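Local coordinates for protein pyruvate formate-lyase 2 (Archaeoglobus fulgidus, PDB 2F3O) that is of unknown function but belongs to the glycyl radical enzymes related to pyruvate formate-lyase and glycerol dehydratase, and probably has lyase activity, at residues A[250-258]-A[300-311]. Numbering follows the deposited sequence.
Sequences FWEAVQFVW and AFDILANLWIKT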
loop_
_atom_site.group_PDB
_atom_site.type_symbol
_atom_site.label_atom_id
_atom_site.label_comp_id
_atom_site.label_asym_id
_atom_site.label_seq_id
_atom_site.Cartn_x
_atom_site.Cartn_y
_atom_site.Cartn_z
ATOM N N PHE A 250 -18.071 41.004 0.837
ATOM C CA PHE A 250 -19.190 40.103 0.633
ATOM C C PHE A 250 -19.597 40.062 -0.834
ATOM O O PHE A 250 -19.931 39.000 -1.373
ATOM C CB PHE A 250 -20.355 40.534 1.539
ATOM C CG PHE A 250 -21.621 39.740 1.356
ATOM C CD1 PHE A 250 -21.802 38.545 2.027
ATOM C CD2 PHE A 250 -22.652 40.213 0.554
ATOM C CE1 PHE A 250 -22.975 37.813 1.871
ATOM C CE2 PHE A 250 -23.828 39.486 0.393
ATOM C CZ PHE A 250 -23.989 38.286 1.051
ATOM N N TRP A 251 -19.563 41.218 -1.484
ATOM C CA TRP A 251 -19.947 41.296 -2.879
ATOM C C TRP A 251 -18.899 40.537 -3.681
ATOM O O TRP A 251 -19.239 39.775 -4.594
ATOM C CB TRP A 251 -20.027 42.758 -3.319
ATOM C CG TRP A 251 -20.688 43.035 -4.656
ATOM C CD1 TRP A 251 -20.975 42.140 -5.662
ATOM C CD2 TRP A 251 -21.097 44.318 -5.144
ATOM N NE1 TRP A 251 -21.551 42.789 -6.730
ATOM C CE2 TRP A 251 -21.635 44.125 -6.438
ATOM C CE3 TRP A 251 -21.064 45.613 -4.613
ATOM C CZ2 TRP A 251 -22.139 45.180 -7.197
ATOM C CZ3 TRP A 251 -21.568 46.654 -5.368
ATOM C CH2 TRP A 251 -22.100 46.433 -6.642
ATOM N N GLU A 252 -17.634 40.725 -3.309
ATOM C CA GLU A 252 -16.547 40.018 -3.954
ATOM C C GLU A 252 -16.656 38.497 -3.789
ATOM O O GLU A 252 -16.435 37.751 -4.746
ATOM C CB GLU A 252 -15.226 40.504 -3.410
ATOM C CG GLU A 252 -14.714 41.733 -4.080
ATOM C CD GLU A 252 -13.573 42.343 -3.303
ATOM O OE1 GLU A 252 -13.535 43.590 -3.202
ATOM O OE2 GLU A 252 -12.737 41.573 -2.767
ATOM N N ALA A 253 -17.024 38.050 -2.585
ATOM C CA ALA A 253 -17.288 36.631 -2.334
ATOM C C ALA A 253 -18.439 36.107 -3.173
ATOM O O ALA A 253 -18.266 35.107 -3.837
ATOM C CB ALA A 253 -17.538 36.357 -0.872
ATOM N N VAL A 254 -19.587 36.786 -3.185
ATOM C CA VAL A 254 -20.743 36.252 -3.927
ATOM C C VAL A 254 -20.516 36.229 -5.440
ATOM O O VAL A 254 -20.985 35.322 -6.131
ATOM C CB VAL A 254 -22.068 36.965 -3.570
ATOM C CG1 VAL A 254 -23.233 36.382 -4.356
ATOM C CG2 VAL A 254 -22.356 36.836 -2.092
ATOM N N GLN A 255 -19.741 37.189 -5.942
ATOM C CA GLN A 255 -19.398 37.193 -7.362
ATOM C C GLN A 255 -18.386 36.093 -7.702
ATOM O O GLN A 255 -18.477 35.472 -8.781
ATOM C CB GLN A 255 -18.912 38.566 -7.819
ATOM C CG GLN A 255 -18.566 38.658 -9.314
ATOM C CD GLN A 255 -19.723 38.343 -10.241
ATOM O OE1 GLN A 255 -20.588 39.163 -10.466
ATOM N NE2 GLN A 255 -19.712 37.166 -10.810
ATOM N N PHE A 256 -17.457 35.838 -6.773
ATOM C CA PHE A 256 -16.559 34.677 -6.863
ATOM C C PHE A 256 -17.341 33.390 -7.083
ATOM O O PHE A 256 -17.224 32.786 -8.155
ATOM C CB PHE A 256 -15.715 34.536 -5.600
ATOM C CG PHE A 256 -14.602 33.525 -5.695
ATOM C CD1 PHE A 256 -14.861 32.167 -5.850
ATOM C CD2 PHE A 256 -13.284 33.936 -5.557
ATOM C CE1 PHE A 256 -13.841 31.257 -5.909
ATOM C CE2 PHE A 256 -12.250 33.016 -5.612
ATOM C CZ PHE A 256 -12.533 31.672 -5.788
ATOM N N VAL A 257 -18.128 32.980 -6.079
ATOM C CA VAL A 257 -18.892 31.739 -6.179
ATOM C C VAL A 257 -19.751 31.644 -7.449
ATOM O O VAL A 257 -19.698 30.621 -8.133
ATOM C CB VAL A 257 -19.647 31.309 -4.863
ATOM C CG1 VAL A 257 -19.577 32.336 -3.788
ATOM C CG2 VAL A 257 -21.099 30.889 -5.139
ATOM N N TRP A 258 -20.450 32.708 -7.835
ATOM C CA TRP A 258 -21.264 32.584 -9.037
ATOM C C TRP A 258 -20.478 32.429 -10.366
ATOM O O TRP A 258 -20.927 31.722 -11.292
ATOM C CB TRP A 258 -22.351 33.663 -9.128
ATOM C CG TRP A 258 -23.110 33.470 -10.359
ATOM C CD1 TRP A 258 -22.979 34.178 -11.521
ATOM C CD2 TRP A 258 -24.043 32.416 -10.634
ATOM N NE1 TRP A 258 -23.791 33.648 -12.487
ATOM C CE2 TRP A 258 -24.459 32.567 -11.969
ATOM C CE3 TRP A 258 -24.584 31.372 -9.877
ATOM C CZ2 TRP A 258 -25.390 31.711 -12.559
ATOM C CZ3 TRP A 258 -25.507 30.535 -10.459
ATOM C CH2 TRP A 258 -25.898 30.704 -11.784
ATOM N N ALA A 300 -27.037 43.875 0.557
ATOM C CA ALA A 300 -26.743 42.458 0.808
ATOM C C ALA A 300 -27.865 41.543 0.363
ATOM O O ALA A 300 -27.607 40.497 -0.221
ATOM C CB ALA A 300 -26.473 42.235 2.263
ATOM N N PHE A 301 -29.098 41.956 0.644
ATOM C CA PHE A 301 -30.298 41.285 0.160
ATOM C C PHE A 301 -30.338 41.198 -1.362
ATOM O O PHE A 301 -30.648 40.144 -1.907
ATOM C CB PHE A 301 -31.540 42.022 0.652
ATOM C CG PHE A 301 -32.811 41.225 0.547
ATOM C CD1 PHE A 301 -33.158 40.334 1.533
ATOM C CD2 PHE A 301 -33.677 41.396 -0.515
ATOM C CE1 PHE A 301 -34.336 39.614 1.446
ATOM C CE2 PHE A 301 -34.854 40.675 -0.597
ATOM C CZ PHE A 301 -35.182 39.792 0.374
ATOM N N ASP A 302 -30.020 42.303 -2.035
ATOM C CA ASP A 302 -30.109 42.389 -3.496
ATOM C C ASP A 302 -29.056 41.515 -4.152
ATOM O O ASP A 302 -29.315 40.895 -5.189
ATOM C CB ASP A 302 -29.923 43.838 -3.977
ATOM C CG ASP A 302 -31.248 44.602 -4.153
ATOM O OD1 ASP A 302 -32.330 43.959 -4.225
ATOM O OD2 ASP A 302 -31.183 45.858 -4.240
ATOM N N ILE A 303 -27.874 41.488 -3.539
ATOM C CA ILE A 303 -26.765 40.632 -3.964
ATOM C C ILE A 303 -27.160 39.139 -3.949
ATOM O O ILE A 303 -26.989 38.420 -4.942
ATOM C CB ILE A 303 -25.531 40.888 -3.067
ATOM C CG1 ILE A 303 -24.870 42.227 -3.409
ATOM C CG2 ILE A 303 -24.518 39.820 -3.215
ATOM C CD1 ILE A 303 -23.827 42.658 -2.399
ATOM N N LEU A 304 -27.751 38.700 -2.841
ATOM C CA LEU A 304 -28.204 37.324 -2.705
ATOM C C LEU A 304 -29.356 37.038 -3.633
ATOM O O LEU A 304 -29.424 35.958 -4.214
ATOM C CB LEU A 304 -28.613 37.040 -1.270
ATOM C CG LEU A 304 -27.438 37.139 -0.306
ATOM C CD1 LEU A 304 -27.933 37.286 1.112
ATOM C CD2 LEU A 304 -26.503 35.943 -0.464
ATOM N N ALA A 305 -30.243 38.017 -3.789
ATOM C CA ALA A 305 -31.379 37.903 -4.704
ATOM C C ALA A 305 -30.943 37.630 -6.139
ATOM O O ALA A 305 -31.525 36.776 -6.817
ATOM C CB ALA A 305 -32.247 39.153 -4.645
ATOM N N ASN A 306 -29.904 38.347 -6.567
ATOM C CA ASN A 306 -29.329 38.198 -7.887
ATOM C C ASN A 306 -28.798 36.791 -8.153
ATOM O O ASN A 306 -29.002 36.240 -9.238
ATOM C CB ASN A 306 -28.189 39.183 -8.026
ATOM C CG ASN A 306 -27.905 39.550 -9.461
ATOM O OD1 ASN A 306 -28.013 38.748 -10.390
ATOM N ND2 ASN A 306 -27.540 40.784 -9.648
ATOM N N LEU A 307 -28.110 36.235 -7.156
ATOM C CA LEU A 307 -27.607 34.862 -7.204
ATOM C C LEU A 307 -28.753 33.843 -7.341
ATOM O O LEU A 307 -28.736 33.009 -8.254
ATOM C CB LEU A 307 -26.814 34.579 -5.933
ATOM C CG LEU A 307 -25.578 33.677 -5.894
ATOM C CD1 LEU A 307 -25.390 33.226 -4.462
ATOM C CD2 LEU A 307 -25.699 32.481 -6.776
ATOM N N TRP A 308 -29.731 33.925 -6.434
ATOM C CA TRP A 308 -30.888 33.043 -6.467
ATOM C C TRP A 308 -31.532 33.080 -7.833
ATOM O O TRP A 308 -31.771 32.034 -8.433
ATOM C CB TRP A 308 -31.915 33.470 -5.431
ATOM C CG TRP A 308 -31.937 32.734 -4.103
ATOM C CD1 TRP A 308 -33.035 32.181 -3.502
ATOM C CD2 TRP A 308 -30.842 32.525 -3.192
ATOM N NE1 TRP A 308 -32.688 31.613 -2.299
ATOM C CE2 TRP A 308 -31.354 31.823 -2.078
ATOM C CE3 TRP A 308 -29.480 32.855 -3.210
ATOM C CZ2 TRP A 308 -30.559 31.446 -1.008
ATOM C CZ3 TRP A 308 -28.690 32.476 -2.143
ATOM C CH2 TRP A 308 -29.230 31.783 -1.056
ATOM N N ILE A 309 -31.767 34.292 -8.334
ATOM C CA ILE A 309 -32.427 34.491 -9.632
ATOM C C ILE A 309 -31.628 33.924 -10.813
ATOM O O ILE A 309 -32.207 33.378 -11.765
ATOM C CB ILE A 309 -32.810 35.997 -9.869
ATOM C CG1 ILE A 309 -33.947 36.408 -8.939
ATOM C CG2 ILE A 309 -33.270 36.265 -11.303
ATOM C CD1 ILE A 309 -34.383 37.822 -9.100
ATOM N N LYS A 310 -30.303 34.001 -10.734
ATOM C CA LYS A 310 -29.493 33.508 -11.840
ATOM C C LYS A 310 -29.527 32.000 -12.014
ATOM O O LYS A 310 -29.478 31.537 -13.141
ATOM C CB LYS A 310 -28.069 34.062 -11.811
ATOM C CG LYS A 310 -28.022 35.518 -12.250
ATOM C CD LYS A 310 -26.654 35.968 -12.707
ATOM C CE LYS A 310 -26.493 35.742 -14.192
ATOM N NZ LYS A 310 -25.708 36.820 -14.846
ATOM N N THR A 311 -29.693 31.238 -10.931
ATOM C CA THR A 311 -29.797 29.770 -11.048
ATOM C C THR A 311 -31.051 29.276 -11.784
ATOM O O THR A 311 -31.196 28.081 -12.029
ATOM C CB THR A 311 -29.729 29.049 -9.697
ATOM O OG1 THR A 311 -31.009 29.103 -9.066
ATOM C CG2 THR A 311 -28.682 29.678 -8.795
#
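Two nearly parallel helices of the pyruvate formate lyase-like region pack here through Phe250, Trp251, Val254 and Trp258 on one side and Ile303, Leu304, Leu307 and Lys310 on the other. The axes of the two segments lie 10.5 Å apart at 4°, and no hydrogen bond crosses between them, so apolar contact carries the pairing. Ile303 is wedged among three residues. Its CG2 lies 3.7 Å from CE2 of Phe250 and also touches CB of Val254, while its CD1 sits over one face of the Trp251 indole, 28° off the normal of the five-membered ring, a CH-pi contact. The Phe250 ring leaves with CG anti to the backbone nitrogen (chi1 176°) and reaches across to Leu304, whose CD2 meets CZ at the ring edge, 3.8 Å away; Val254 CG2 lies over one face, toward the rim. One turn on, CG1 of Val254 meets CD1 of Leu307 at 3.8 Å, and the leucine's other methyl, CD2, approaches CE3 of Trp258. Lys310 lays its CB over the six-membered ring of Trp258, 4.0 Å from the centroid, in a second CH-pi contact, and its bent aliphatic chain continues past NE1. The polar atoms find partners outside the two segments: Lys310 NZ forms a salt bridge with Glu62, and NE1 of Trp251 and of Trp258 donate hydrogen bonds to the carbonyl oxygens of Leu63 and Gly66. Helix 227-241 packs against Trp251, helices 5-11 and 350-362 cover other sides of helix 297-310, and loop residues Gln333 and Gln366 touch Trp258 and Thr311, so the pair is buried.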